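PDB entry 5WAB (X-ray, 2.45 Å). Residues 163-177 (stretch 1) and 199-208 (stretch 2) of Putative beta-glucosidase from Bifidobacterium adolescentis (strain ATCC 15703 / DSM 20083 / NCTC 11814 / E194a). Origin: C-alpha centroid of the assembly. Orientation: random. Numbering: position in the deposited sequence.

Stretch 1 163-177: DRLRVSANISQRALR
Stretch 2 (199-208) SYNRINGVHS

Short parallel strands pair through Ser168-Ala169 and Arg202-Ile203. Ser168 pairs with Arg202 (CA-CA 4.3 Å) and Ala169 with Ile203 (CA-CA 4.8 Å). Three backbone bonds alternate along the pair: Arg202 N to Val167 O, 3.0 Å; Ala169 N to Arg202 O, 2.7 Å; Asn204 N to Ala169 O, 3.0 Å. Arg202 O also accepts from Asn201 ND2 at 3.0 Å.

Ser168 and Arg202 side chains share one sheet face. Arg202 (m, t, m, chi4 159°) lays its guanidinium over Ser168 CB and turns its edge to Arg166 O, with NE at 2.9 Å and a weak NH2 bond at 3.1 Å. Arg166 itself salt-bridges Asp163, NE to OD1 3.0 Å. Ser168 OG (chi1 t) donates to Asn170 OD1 at 2.7 Å and accepts from Gly205 N at 3.1 Å.

A type I' turn spans Ile203 to Val206. Asn204 (phi/psi 57/43, chi1 m) extends the ladder with its amide: OD1 accepts from Ile171 N at 3.0 Å, and ND2 donates to Ile171 O at 3.1 Å. Asn204 ND2 also donates to a water O 3.0 Å away, and that water donates to Gln173 OE1 at 2.8 Å.

At the other end, Leu165 CD2 sits over the Tyr200 ring, 3.7 Å from its centroid. A water donates to Leu165 O (2.8 Å) and Tyr200 O (3.2 Å). His207 ND1 donates to Tyr200 O at 2.8 Å.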

# COMPACT_ATOMS: atom_id res chain seq x y z
N ASP A 163 -10.15 -6.65 -17.11
CA ASP A 163 -9.51 -6.47 -18.41
C ASP A 163 -8.08 -5.95 -18.27
O ASP A 163 -7.60 -5.20 -19.13
CB ASP A 163 -10.33 -5.54 -19.31
CG ASP A 163 -10.03 -5.72 -20.78
OD1 ASP A 163 -9.49 -6.79 -21.16
OD2 ASP A 163 -10.32 -4.79 -21.57
N ARG A 164 -7.38 -6.35 -17.21
CA ARG A 164 -6.06 -5.79 -16.91
C ARG A 164 -5.02 -6.08 -17.99
O ARG A 164 -4.05 -5.32 -18.11
CB ARG A 164 -5.55 -6.32 -15.57
CG ARG A 164 -5.04 -7.75 -15.62
CD ARG A 164 -4.81 -8.29 -14.23
NE ARG A 164 -4.49 -9.71 -14.24
CZ ARG A 164 -3.79 -10.33 -13.29
NH1 ARG A 164 -3.33 -9.64 -12.25
NH2 ARG A 164 -3.55 -11.63 -13.39
N LEU A 165 -5.21 -7.13 -18.79
CA LEU A 165 -4.22 -7.49 -19.80
C LEU A 165 -4.31 -6.61 -21.03
O LEU A 165 -3.36 -6.56 -21.81
CB LEU A 165 -4.39 -8.95 -20.22
CG LEU A 165 -4.24 -10.02 -19.15
CD1 LEU A 165 -4.62 -11.40 -19.68
CD2 LEU A 165 -2.83 -10.03 -18.64
N ARG A 166 -5.43 -5.92 -21.23
CA ARG A 166 -5.66 -5.17 -22.46
C ARG A 166 -6.01 -3.71 -22.22
O ARG A 166 -5.70 -2.86 -23.06
CB ARG A 166 -6.77 -5.85 -23.27
CG ARG A 166 -6.38 -7.22 -23.81
CD ARG A 166 -7.52 -7.83 -24.62
NE ARG A 166 -8.74 -7.93 -23.82
CZ ARG A 166 -9.88 -8.43 -24.26
NH1 ARG A 166 -9.98 -8.88 -25.50
NH2 ARG A 166 -10.94 -8.48 -23.45
N VAL A 167 -6.65 -3.39 -21.08
CA VAL A 167 -7.25 -2.07 -20.92
C VAL A 167 -6.18 -0.99 -20.95
O VAL A 167 -5.04 -1.18 -20.49
CB VAL A 167 -8.09 -1.99 -19.63
CG1 VAL A 167 -7.22 -1.95 -18.40
CG2 VAL A 167 -8.99 -0.78 -19.67
N SER A 168 -6.53 0.15 -21.52
CA SER A 168 -5.67 1.33 -21.52
C SER A 168 -6.17 2.28 -20.45
O SER A 168 -7.28 2.82 -20.55
CB SER A 168 -5.68 2.00 -22.89
OG SER A 168 -5.06 3.27 -22.84
N ALA A 169 -5.36 2.50 -19.42
CA ALA A 169 -5.67 3.53 -18.44
C ALA A 169 -5.31 4.86 -19.08
O ALA A 169 -4.13 5.16 -19.27
CB ALA A 169 -4.91 3.30 -17.14
N ASN A 170 -6.33 5.64 -19.43
CA ASN A 170 -6.15 6.95 -20.05
C ASN A 170 -6.15 8.00 -18.96
O ASN A 170 -7.19 8.31 -18.36
CB ASN A 170 -7.24 7.20 -21.10
CG ASN A 170 -7.19 6.20 -22.24
OD1 ASN A 170 -6.12 5.71 -22.59
ND2 ASN A 170 -8.34 5.89 -22.82
N ILE A 171 -4.97 8.56 -18.69
CA ILE A 171 -4.71 9.38 -17.52
C ILE A 171 -4.05 10.67 -17.95
O ILE A 171 -3.17 10.66 -18.83
CB ILE A 171 -3.80 8.63 -16.52
CG1 ILE A 171 -4.30 7.20 -16.30
CG2 ILE A 171 -3.72 9.39 -15.19
CD1 ILE A 171 -3.39 6.38 -15.43
N SER A 172 -4.46 11.78 -17.35
CA SER A 172 -3.78 13.04 -17.61
C SER A 172 -2.38 13.03 -16.98
O SER A 172 -2.09 12.26 -16.07
CB SER A 172 -4.57 14.22 -17.05
OG SER A 172 -4.48 14.24 -15.65
N GLN A 173 -1.53 13.93 -17.47
CA GLN A 173 -0.17 14.02 -16.95
C GLN A 173 -0.15 14.42 -15.48
O GLN A 173 0.58 13.82 -14.68
CB GLN A 173 0.66 14.98 -17.79
CG GLN A 173 1.03 14.38 -19.13
CD GLN A 173 1.76 13.05 -18.98
OE1 GLN A 173 1.30 12.01 -19.45
NE2 GLN A 173 2.92 13.09 -18.32
N ARG A 174 -0.96 15.41 -15.10
CA ARG A 174 -1.03 15.80 -13.69
C ARG A 174 -1.38 14.61 -12.80
O ARG A 174 -0.74 14.39 -11.77
CB ARG A 174 -2.06 16.92 -13.49
CG ARG A 174 -1.51 18.31 -13.65
CD ARG A 174 -2.45 19.33 -13.03
NE ARG A 174 -2.53 19.24 -11.57
CZ ARG A 174 -3.53 19.74 -10.84
NH1 ARG A 174 -4.55 20.34 -11.44
NH2 ARG A 174 -3.52 19.61 -9.52
N ALA A 175 -2.40 13.84 -13.18
CA ALA A 175 -2.81 12.72 -12.35
C ALA A 175 -1.72 11.66 -12.28
O ALA A 175 -1.48 11.08 -11.21
CB ALA A 175 -4.13 12.13 -12.87
N LEU A 176 -1.03 11.42 -13.39
CA LEU A 176 0.11 10.50 -13.37
C LEU A 176 1.21 11.02 -12.45
O LEU A 176 1.72 10.28 -11.60
CB LEU A 176 0.66 10.32 -14.79
CG LEU A 176 -0.04 9.32 -15.71
CD1 LEU A 176 0.53 9.43 -17.09
CD2 LEU A 176 0.11 7.89 -15.18
N ARG A 177 1.56 12.30 -12.58
CA ARG A 177 2.67 12.86 -11.81
C ARG A 177 2.34 13.00 -10.33
O ARG A 177 3.22 12.83 -9.48
CB ARG A 177 3.07 14.22 -12.39
CG ARG A 177 3.63 14.16 -13.80
CD ARG A 177 5.01 13.55 -13.79
NE ARG A 177 5.64 13.65 -15.10
CZ ARG A 177 6.91 13.35 -15.34
NH1 ARG A 177 7.68 12.94 -14.34
NH2 ARG A 177 7.41 13.46 -16.56
N SER A 199 3.58 -3.12 -15.19
CA SER A 199 2.20 -3.59 -15.15
C SER A 199 1.78 -4.18 -16.49
O SER A 199 2.41 -3.96 -17.52
CB SER A 199 1.26 -2.45 -14.76
OG SER A 199 1.35 -1.39 -15.69
N TYR A 200 0.67 -4.94 -16.46
CA TYR A 200 0.12 -5.51 -17.68
C TYR A 200 -0.54 -4.46 -18.57
O TYR A 200 -0.56 -4.62 -19.79
CB TYR A 200 -0.93 -6.57 -17.36
CG TYR A 200 -0.42 -7.92 -16.91
CD1 TYR A 200 0.22 -8.77 -17.79
CD2 TYR A 200 -0.64 -8.35 -15.60
CE1 TYR A 200 0.66 -10.02 -17.38
CE2 TYR A 200 -0.20 -9.59 -15.19
CZ TYR A 200 0.45 -10.42 -16.08
OH TYR A 200 0.89 -11.65 -15.66
N ASN A 201 -1.10 -3.41 -17.97
CA ASN A 201 -2.03 -2.57 -18.70
C ASN A 201 -1.29 -1.57 -19.58
O ASN A 201 -0.07 -1.40 -19.49
CB ASN A 201 -2.94 -1.81 -17.74
CG ASN A 201 -2.16 -0.94 -16.76
OD1 ASN A 201 -1.64 -1.43 -15.76
ND2 ASN A 201 -2.08 0.35 -17.06
N ARG A 202 -2.06 -0.90 -20.43
CA ARG A 202 -1.57 0.22 -21.21
C ARG A 202 -1.86 1.52 -20.48
O ARG A 202 -2.81 1.62 -19.69
CB ARG A 202 -2.24 0.26 -22.59
CG ARG A 202 -1.93 -0.91 -23.52
CD ARG A 202 -2.70 -0.78 -24.83
NE ARG A 202 -4.14 -0.90 -24.61
CZ ARG A 202 -5.07 -0.44 -25.45
NH1 ARG A 202 -4.74 0.19 -26.56
NH2 ARG A 202 -6.35 -0.61 -25.15
N ILE A 203 -1.01 2.52 -20.72
CA ILE A 203 -1.24 3.88 -20.23
C ILE A 203 -1.27 4.78 -21.45
O ILE A 203 -0.24 4.99 -22.11
CB ILE A 203 -0.17 4.33 -19.24
CG1 ILE A 203 -0.18 3.42 -18.01
CG2 ILE A 203 -0.38 5.80 -18.87
CD1 ILE A 203 0.94 3.70 -17.02
N ASN A 204 -2.45 5.31 -21.78
CA ASN A 204 -2.64 6.17 -22.94
C ASN A 204 -2.20 5.46 -24.22
O ASN A 204 -1.53 6.04 -25.08
CB ASN A 204 -1.90 7.50 -22.76
CG ASN A 204 -2.44 8.30 -21.59
OD1 ASN A 204 -3.65 8.41 -21.40
ND2 ASN A 204 -1.54 8.85 -20.78
N GLY A 205 -2.57 4.18 -24.35
CA GLY A 205 -2.35 3.43 -25.56
C GLY A 205 -1.08 2.60 -25.62
O GLY A 205 -0.88 1.88 -26.60
N VAL A 206 -0.21 2.69 -24.62
CA VAL A 206 1.08 2.01 -24.65
C VAL A 206 1.15 1.05 -23.46
O VAL A 206 1.02 1.48 -22.30
CB VAL A 206 2.25 3.00 -24.63
CG1 VAL A 206 3.57 2.26 -24.72
CG2 VAL A 206 2.12 3.99 -25.78
N HIS A 207 1.38 -0.23 -23.73
CA HIS A 207 1.63 -1.20 -22.67
C HIS A 207 2.88 -0.80 -21.90
O HIS A 207 3.85 -0.30 -22.49
CB HIS A 207 1.81 -2.60 -23.25
CG HIS A 207 0.53 -3.35 -23.46
ND1 HIS A 207 -0.27 -3.77 -22.42
CD2 HIS A 207 -0.09 -3.75 -24.60
CE1 HIS A 207 -1.33 -4.40 -22.91
NE2 HIS A 207 -1.24 -4.40 -24.23
N SER A 208 2.87 -1.01 -20.59
CA SER A 208 3.99 -0.57 -19.77
C SER A 208 5.28 -1.27 -20.17
O SER A 208 6.36 -0.65 -20.12
CB SER A 208 3.69 -0.79 -18.29
OG SER A 208 2.50 -0.12 -17.89
O HOH W 1 -0.78 -7.47 -21.32
O HOH W 2 1.40 9.41 -20.56